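Local structure of malonate decarboxylase acyl carrier protein (5VIT) at residues Phe78-Pro82 with Gly83-Leu87. The protein probably serves as the acyl carrier subunit of malonate decarboxylase, holding acetyl and malonyl thioesters on a CoA-derived prosthetic group during turnover. Residues are numbered along the deposited sequence; the frame is centred on the assembly and turned at random.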
loop_
_atom_site.group_PDB
_atom_site.type_symbol
_atom_site.label_atom_id
_atom_site.label_comp_id
_atom_site.label_asym_id
_atom_site.label_seq_id
_atom_site.Cartn_x
_atom_site.Cartn_y
_atom_site.Cartn_z
ATOM N N PHE B 78 2.425 -14.088 24.788
ATOM C CA PHE B 78 3.712 -14.718 25.083
ATOM C C PHE B 78 4.734 -14.239 24.034
ATOM O O PHE B 78 5.359 -15.040 23.332
ATOM C CB PHE B 78 3.555 -16.256 25.077
ATOM C CG PHE B 78 4.707 -17.023 25.683
ATOM C CD1 PHE B 78 5.855 -16.381 26.147
ATOM C CD2 PHE B 78 4.635 -18.415 25.782
ATOM C CE1 PHE B 78 6.907 -17.104 26.698
ATOM C CE2 PHE B 78 5.689 -19.151 26.322
ATOM C CZ PHE B 78 6.826 -18.493 26.788
ATOM N N GLY B 79 4.877 -12.927 23.906
ATOM C CA GLY B 79 5.928 -12.365 23.066
ATOM C C GLY B 79 5.708 -12.347 21.560
ATOM O O GLY B 79 6.659 -12.435 20.783
ATOM N N ALA B 80 4.456 -12.230 21.135
ATOM C CA ALA B 80 4.155 -12.077 19.728
ATOM C C ALA B 80 4.754 -10.762 19.195
ATOM O O ALA B 80 4.856 -9.793 19.937
ATOM C CB ALA B 80 2.657 -12.110 19.509
ATOM N N THR B 81 5.158 -10.734 17.922
ATOM C CA THR B 81 5.534 -9.472 17.293
ATOM C C THR B 81 4.287 -8.594 17.152
ATOM O O THR B 81 3.168 -9.105 17.133
ATOM C CB THR B 81 6.155 -9.688 15.909
ATOM O OG1 THR B 81 5.212 -10.383 15.077
ATOM C CG2 THR B 81 7.445 -10.489 16.019
ATOM N N PRO B 82 4.471 -7.268 17.045
ATOM C CA PRO B 82 3.347 -6.355 16.812
ATOM C C PRO B 82 2.569 -6.725 15.566
ATOM O O PRO B 82 1.348 -6.560 15.523
ATOM C CB PRO B 82 4.034 -5.003 16.643
ATOM C CG PRO B 82 5.220 -5.114 17.517
ATOM C CD PRO B 82 5.717 -6.529 17.308
ATOM N N GLY B 83 3.282 -7.229 14.561
ATOM C CA GLY B 83 2.654 -7.745 13.361
ATOM C C GLY B 83 1.695 -8.890 13.627
ATOM O O GLY B 83 0.556 -8.874 13.147
ATOM N N VAL B 84 2.142 -9.888 14.388
ATOM C CA VAL B 84 1.267 -11.002 14.758
ATOM C C VAL B 84 0.102 -10.506 15.622
ATOM O O VAL B 84 -1.042 -10.897 15.400
ATOM C CB VAL B 84 2.037 -12.114 15.510
ATOM C CG1 VAL B 84 1.071 -13.166 16.095
ATOM C CG2 VAL B 84 3.062 -12.774 14.581
ATOM N N VAL B 85 0.401 -9.637 16.592
ATOM C CA VAL B 85 -0.629 -9.067 17.462
ATOM C C VAL B 85 -1.726 -8.363 16.644
ATOM O O VAL B 85 -2.915 -8.646 16.803
ATOM C CB VAL B 85 -0.038 -8.050 18.477
ATOM C CG1 VAL B 85 -1.150 -7.399 19.260
ATOM C CG2 VAL B 85 0.967 -8.715 19.415
ATOM N N ARG B 86 -1.318 -7.455 15.762
ATOM C CA ARG B 86 -2.274 -6.746 14.917
ATOM C C ARG B 86 -3.161 -7.704 14.111
ATOM O O ARG B 86 -4.382 -7.561 14.093
ATOM C CB ARG B 86 -1.553 -5.791 13.965
ATOM C CG ARG B 86 -2.525 -5.161 12.993
ATOM C CD ARG B 86 -1.917 -4.097 12.106
ATOM N NE ARG B 86 -2.928 -3.671 11.146
ATOM C CZ ARG B 86 -2.699 -2.872 10.111
ATOM N NH1 ARG B 86 -1.475 -2.402 9.871
ATOM N NH2 ARG B 86 -3.700 -2.551 9.308
ATOM N N LEU B 87 -2.537 -8.690 13.463
ATOM C CA LEU B 87 -3.264 -9.649 12.634
ATOM C C LEU B 87 -4.329 -10.425 13.425
ATOM O O LEU B 87 -5.457 -10.590 12.968
ATOM C CB LEU B 87 -2.280 -10.618 11.982
ATOM C CG LEU B 87 -2.803 -11.432 10.803
ATOM C CD1 LEU B 87 -3.342 -10.507 9.703
ATOM C CD2 LEU B 87 -1.697 -12.331 10.266
#
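T81 meets V84 and V85 where the loop leaving strand 71-78 winds into the first turn of helix 82-96. The backbone N of V85 donates to T81 O at 2.9 Å, with an N-H...O angle of 171°. One residue on, R86 N donates to P82 O at 2.8 Å, and these two bonds start the i to i+4 pattern. T81 is the N-cap: its OG1 accepts from V84 N at 3.2 Å. The side chain can do this because chi1 of 59° folds the hydroxyl back over the backbone of T81, where it faces V84 N. V84 CG2 lies against the same hydroxyl oxygen, 3.3 Å from OG1, the two side chains crossing at about a right angle. P82, as residue N1, lends its ring to the first turn, where its missing N-H costs the helix no bond. On the loop side the A80 methyl touches both valines, CB lying 3.9 Å from V84 CG1 and 3.8 Å from V85 CG2; all three side chains also pack on L28 of strand 27-34. P82 and V85 also rest on L58 of helix 52-62, and P82 further touches F424 of the MdcA chain. The extended side chain of R86 forms salt bridges with E90, through NE, and with E466 of the MdcA chain, through NH1. OG1 of T81 is also hydrogen-bonded to E422 of the MdcA chain; one hydroxyl thus both caps this helix and joins the carrier protein to its partner subunit, and the glutamate, if ionised, would probably strengthen OG1 as an acceptor for V84 N.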